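Local coordinates for extracellular solute-binding protein family 5 (Brucella melitensis, PDB 4ONY) that probably serves as the periplasmic substrate-binding component of an ABC transporter that imports peptides or related solutes, at residues 349-354 with 392-397; 353-358 with 549-554. One frame throughout, in Å; residues are numbered along the deposited sequence.

The chain reaches both contacts through the short edge strand 350-351 of the mixed six-stranded sheet. Gln-353 and Ser-354, just after it, belong to both. Interaction 1 closes first, across 37 intervening residues, when 392-397 comes back in the loop between helices 385-389 and 404-416. Interaction 2 closes a much longer loop of 190 residues, when the C-terminal end of helix 537-553 arrives. The two loops set out from these shared residues, and 392-397 lies within the longer one. Their centres are about 11 Å apart. Trp-392 CZ3 lies 3.7 Å from Ile-552 CG2, so the proline-containing loop and the helix also touch directly.

Interaction 1: 349-354 with 392-397; sequences YRRTQS and WHPPVT
The side chain of Gln-353 lies across the ring of Pro-394, at about a right angle to it. Its CG rests 3.6 Å from Pro-394 CD. The chain is extended beyond CG (chi2 -176°), with CD and OE1 still beside Pro-394 CD. The amide ends at His-393. There ND1 of His-393 donates to OE1 of Gln-353 over 2.7 Å, with an N-H...O angle of 151°. The donor sits in the carbonyl plane, on a lone pair, and OE1 lies in the imidazole plane. The amide and the ring are nevertheless turned 43° against each other.

The backbone of Gln-353 is met too. Its O faces the edge of the Trp-392 indole, 3.4 Å from CZ3.

Arg-351 takes the CB corner of Pro-394. Pro-394 CB sits over one face of the guanidinium, toward its rim, 3.6 Å from NH1 of Arg-351. A water at the guanidinium edge accepts from NH1 of Arg-351 at 3.1 Å. It may also donate to Pro-395 O, though it has more acceptors nearby than protons to give. NH2 of Arg-351 turns to Pro-559 O, on strand 557-562, which pairs with strand 350-351. The contact thus packs the edge of the six-stranded sheet against the irregular loop after helix 385-389.

Pro-394 is buried and offers only carbon here, while the amide oxygen of Gln-353 bonds to His-393, and Arg-351 to water and Pro-559 O. With the amide oxygen as acceptor, as modelled, ND1 of His-393 should carry a proton. That fits either the ND1-H tautomer or, possibly, a charged ring.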
# COMPACT_ATOMS: atom_id res chain seq x y z
N TYR A 349 4.18 13.86 -13.74
CA TYR A 349 4.10 12.42 -13.63
C TYR A 349 5.22 11.71 -14.41
O TYR A 349 5.91 12.30 -15.26
CB TYR A 349 2.75 11.90 -14.13
CG TYR A 349 1.55 12.12 -13.24
CD1 TYR A 349 1.46 11.52 -12.02
CD2 TYR A 349 0.49 12.89 -13.66
CE1 TYR A 349 0.36 11.68 -11.20
CE2 TYR A 349 -0.61 13.06 -12.87
CZ TYR A 349 -0.67 12.46 -11.64
OH TYR A 349 -1.75 12.64 -10.87
N ARG A 350 5.41 10.44 -14.09
CA ARG A 350 6.25 9.55 -14.81
C ARG A 350 5.42 8.36 -15.20
O ARG A 350 4.52 7.91 -14.46
CB ARG A 350 7.46 9.09 -13.94
CG ARG A 350 8.83 9.18 -14.64
CD ARG A 350 9.68 10.47 -14.36
NE ARG A 350 8.96 11.73 -14.63
CZ ARG A 350 9.46 12.99 -14.52
NH1 ARG A 350 8.67 14.04 -14.75
NH2 ARG A 350 10.72 13.21 -14.17
N ARG A 351 5.75 7.79 -16.35
CA ARG A 351 4.99 6.68 -16.88
C ARG A 351 5.16 5.44 -15.99
O ARG A 351 6.26 5.10 -15.59
CB ARG A 351 5.50 6.31 -18.30
CG ARG A 351 4.58 5.30 -19.01
CD ARG A 351 3.24 5.91 -19.42
NE ARG A 351 2.23 4.90 -19.80
CZ ARG A 351 1.95 4.51 -21.06
NH1 ARG A 351 2.60 4.99 -22.11
NH2 ARG A 351 0.99 3.63 -21.26
N THR A 352 4.06 4.76 -15.72
CA THR A 352 4.10 3.50 -14.98
C THR A 352 4.25 2.39 -16.02
O THR A 352 3.56 2.37 -17.03
CB THR A 352 2.81 3.31 -14.17
OG1 THR A 352 2.70 4.32 -13.15
CG2 THR A 352 2.78 1.93 -13.55
N GLN A 353 5.14 1.46 -15.76
CA GLN A 353 5.39 0.35 -16.68
C GLN A 353 5.16 -1.07 -16.05
O GLN A 353 4.85 -1.96 -16.76
CB GLN A 353 6.84 0.41 -17.16
CG GLN A 353 7.28 1.74 -17.75
CD GLN A 353 8.68 1.66 -18.29
OE1 GLN A 353 8.96 1.02 -19.27
NE2 GLN A 353 9.59 2.21 -17.55
N SER A 354 5.39 -1.22 -14.75
CA SER A 354 5.36 -2.51 -14.05
C SER A 354 4.26 -2.48 -12.98
O SER A 354 3.96 -1.41 -12.45
CB SER A 354 6.70 -2.68 -13.33
OG SER A 354 6.74 -3.79 -12.43
N TRP A 392 11.28 -4.39 -23.35
CA TRP A 392 9.94 -3.81 -23.46
C TRP A 392 9.76 -2.53 -22.62
O TRP A 392 10.11 -2.50 -21.44
CB TRP A 392 8.87 -4.84 -23.03
CG TRP A 392 7.51 -4.21 -23.05
CD1 TRP A 392 6.70 -4.01 -24.16
CD2 TRP A 392 6.84 -3.61 -21.95
NE1 TRP A 392 5.59 -3.31 -23.78
CE2 TRP A 392 5.64 -3.08 -22.43
CE3 TRP A 392 7.15 -3.46 -20.60
CZ2 TRP A 392 4.72 -2.43 -21.60
CZ3 TRP A 392 6.25 -2.80 -19.76
CH2 TRP A 392 5.05 -2.29 -20.25
N HIS A 393 9.17 -1.52 -23.23
CA HIS A 393 8.60 -0.37 -22.55
C HIS A 393 7.37 0.09 -23.32
O HIS A 393 7.28 -0.10 -24.54
CB HIS A 393 9.61 0.80 -22.45
CG HIS A 393 10.94 0.36 -21.93
ND1 HIS A 393 11.21 0.23 -20.59
CD2 HIS A 393 12.04 -0.09 -22.58
CE1 HIS A 393 12.43 -0.23 -20.43
NE2 HIS A 393 12.95 -0.46 -21.63
N PRO A 394 6.42 0.71 -22.61
CA PRO A 394 5.35 1.32 -23.33
C PRO A 394 5.92 2.37 -24.30
O PRO A 394 6.97 2.94 -24.02
CB PRO A 394 4.56 2.02 -22.22
CG PRO A 394 4.96 1.38 -20.96
CD PRO A 394 6.38 0.99 -21.18
N PRO A 395 5.22 2.65 -25.41
CA PRO A 395 5.65 3.72 -26.31
C PRO A 395 5.89 5.07 -25.64
O PRO A 395 5.10 5.49 -24.78
CB PRO A 395 4.47 3.88 -27.28
CG PRO A 395 3.63 2.71 -27.09
CD PRO A 395 3.89 2.14 -25.75
N VAL A 396 6.95 5.75 -26.07
CA VAL A 396 7.20 7.15 -25.73
C VAL A 396 6.94 7.93 -27.02
O VAL A 396 7.59 7.69 -28.03
CB VAL A 396 8.64 7.35 -25.24
CG1 VAL A 396 8.98 8.83 -25.03
CG2 VAL A 396 8.91 6.52 -23.95
N THR A 397 5.96 8.82 -27.02
CA THR A 397 5.63 9.58 -28.24
C THR A 397 6.42 10.87 -28.29
O THR A 397 7.15 11.19 -27.36
CB THR A 397 4.15 9.99 -28.27
OG1 THR A 397 3.91 10.96 -27.24
CG2 THR A 397 3.25 8.78 -28.07
O HOH W 1 5.32 6.54 -22.25

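Interaction 2: 353-358 with 549-554; sequences QSFWEG and RVLISG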
# COMPACT_ATOMS: atom_id res chain seq x y z
N GLN A 353 5.14 1.46 -15.76
CA GLN A 353 5.39 0.35 -16.68
C GLN A 353 5.16 -1.07 -16.05
O GLN A 353 4.85 -1.96 -16.76
CB GLN A 353 6.84 0.41 -17.16
CG GLN A 353 7.28 1.74 -17.75
CD GLN A 353 8.68 1.66 -18.29
OE1 GLN A 353 8.96 1.02 -19.27
NE2 GLN A 353 9.59 2.21 -17.55
N SER A 354 5.39 -1.22 -14.75
CA SER A 354 5.36 -2.51 -14.05
C SER A 354 4.26 -2.48 -12.98
O SER A 354 3.96 -1.41 -12.45
CB SER A 354 6.70 -2.68 -13.33
OG SER A 354 6.74 -3.79 -12.43
N PHE A 355 3.78 -3.66 -12.62
CA PHE A 355 2.90 -3.81 -11.48
C PHE A 355 3.65 -3.72 -10.15
O PHE A 355 3.01 -3.70 -9.12
CB PHE A 355 2.12 -5.13 -11.61
CG PHE A 355 1.15 -5.13 -12.77
CD1 PHE A 355 -0.11 -4.66 -12.60
CD2 PHE A 355 1.53 -5.55 -14.00
CE1 PHE A 355 -1.00 -4.64 -13.63
CE2 PHE A 355 0.65 -5.52 -15.07
CZ PHE A 355 -0.62 -5.08 -14.88
N TRP A 356 4.99 -3.63 -10.17
CA TRP A 356 5.77 -3.31 -8.97
C TRP A 356 6.69 -2.12 -9.31
O TRP A 356 7.85 -2.07 -8.89
CB TRP A 356 6.52 -4.55 -8.43
CG TRP A 356 5.54 -5.49 -7.76
CD1 TRP A 356 5.13 -5.47 -6.45
CD2 TRP A 356 4.77 -6.51 -8.40
NE1 TRP A 356 4.15 -6.42 -6.23
CE2 TRP A 356 3.90 -7.07 -7.41
CE3 TRP A 356 4.70 -7.00 -9.71
CZ2 TRP A 356 3.02 -8.09 -7.69
CZ3 TRP A 356 3.83 -8.02 -9.99
CH2 TRP A 356 2.98 -8.56 -8.98
N GLU A 357 6.13 -1.16 -10.02
CA GLU A 357 6.82 0.04 -10.49
C GLU A 357 7.70 0.70 -9.43
O GLU A 357 7.24 1.04 -8.34
CB GLU A 357 5.77 1.05 -10.96
CG GLU A 357 6.31 2.37 -11.51
CD GLU A 357 7.18 2.22 -12.73
OE1 GLU A 357 6.93 1.33 -13.55
OE2 GLU A 357 8.14 3.01 -12.90
N GLY A 358 8.92 0.96 -9.82
CA GLY A 358 9.88 1.71 -9.02
C GLY A 358 10.57 0.89 -7.96
O GLY A 358 11.31 1.46 -7.15
N ARG A 549 6.09 -10.19 -15.44
CA ARG A 549 6.33 -10.42 -16.88
C ARG A 549 5.10 -11.01 -17.55
O ARG A 549 4.72 -10.60 -18.64
CB ARG A 549 7.52 -11.32 -17.13
CG ARG A 549 8.87 -10.74 -16.73
CD ARG A 549 10.04 -11.63 -17.12
NE ARG A 549 11.20 -11.32 -16.29
CZ ARG A 549 12.05 -10.31 -16.51
NH1 ARG A 549 11.96 -9.51 -17.58
NH2 ARG A 549 12.97 -10.09 -15.60
N VAL A 550 4.45 -11.93 -16.85
CA VAL A 550 3.26 -12.55 -17.39
C VAL A 550 2.09 -11.56 -17.51
O VAL A 550 1.34 -11.57 -18.51
CB VAL A 550 2.83 -13.78 -16.56
CG1 VAL A 550 1.51 -14.33 -17.09
CG2 VAL A 550 3.92 -14.85 -16.54
N LEU A 551 1.94 -10.72 -16.47
CA LEU A 551 0.86 -9.78 -16.42
C LEU A 551 1.01 -8.67 -17.47
O LEU A 551 0.04 -8.34 -18.17
CB LEU A 551 0.75 -9.18 -15.01
CG LEU A 551 0.34 -10.09 -13.88
CD1 LEU A 551 0.43 -9.36 -12.53
CD2 LEU A 551 -1.09 -10.62 -14.06
N ILE A 552 2.22 -8.15 -17.61
CA ILE A 552 2.52 -7.19 -18.66
C ILE A 552 2.24 -7.79 -20.05
O ILE A 552 1.70 -7.11 -20.93
CB ILE A 552 3.98 -6.73 -18.61
CG1 ILE A 552 4.23 -5.88 -17.37
CG2 ILE A 552 4.35 -5.93 -19.88
CD1 ILE A 552 5.71 -5.76 -16.99
N SER A 553 2.62 -9.07 -20.23
CA SER A 553 2.52 -9.76 -21.51
C SER A 553 1.08 -10.10 -21.89
O SER A 553 0.80 -10.42 -23.04
CB SER A 553 3.36 -11.02 -21.53
OG SER A 553 4.74 -10.72 -21.39
N GLY A 554 0.16 -9.99 -20.94
CA GLY A 554 -1.24 -10.17 -21.20
C GLY A 554 -1.98 -8.89 -21.61
O GLY A 554 -3.14 -8.96 -21.99
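Phe-355 lays its ring against Leu-551 on the last turns of helix 537-553. CE2 of Phe-355 is 3.7 Å from Leu-551 CB. Leu-551 CD1 stands over one face of the ring, 4.2 Å above its plane and toward the rim. The edge of the same ring comes up to the helix backbone, with CE2 of Phe-355 4.0 Å from Ile-552 N. CG of Phe-355 is anti to the carbonyl carbon (chi1 -67°), which sets it nearer to Leu-551 than CB is. Trp-356 adds a looser touch, CH2 to Leu-551 CD1 at 4.4 Å, so this methyl meets both aromatic side chains. Ile-552 reaches further back along the loop. Its CD1 ends 3.9 Å from Gln-353 O.

Both aromatic residues belong to a turn that starts at Ser-354. Ser-354 OG accepts from Trp-356 N at 2.9 Å, with an N-H...O angle of 164°, which makes an ST turn. This turn follows edge strand 350-351 of the mixed six-stranded sheet. The helix it packs on leads into strand 557-562, the neighbour of that edge strand. The contact therefore joins two connections that leave and enter adjacent strands.

Two carboxylates hold the turn, one from the loop and one from the helix. OE1 of Glu-357 takes two backbone donors, Gln-353 N at 2.8 Å, from above the carboxylate plane, and Ser-354 N, nearly along its C-O axis. From the helix, the carboxylate of Asp-548 binds Phe-355 N and Ser-354 OG. Further out, Trp-503 and Tyr-557 both meet the Phe-355 ring edge-to-face. Arg-549, one residue on from Asp-548, forms a salt bridge with Glu-372.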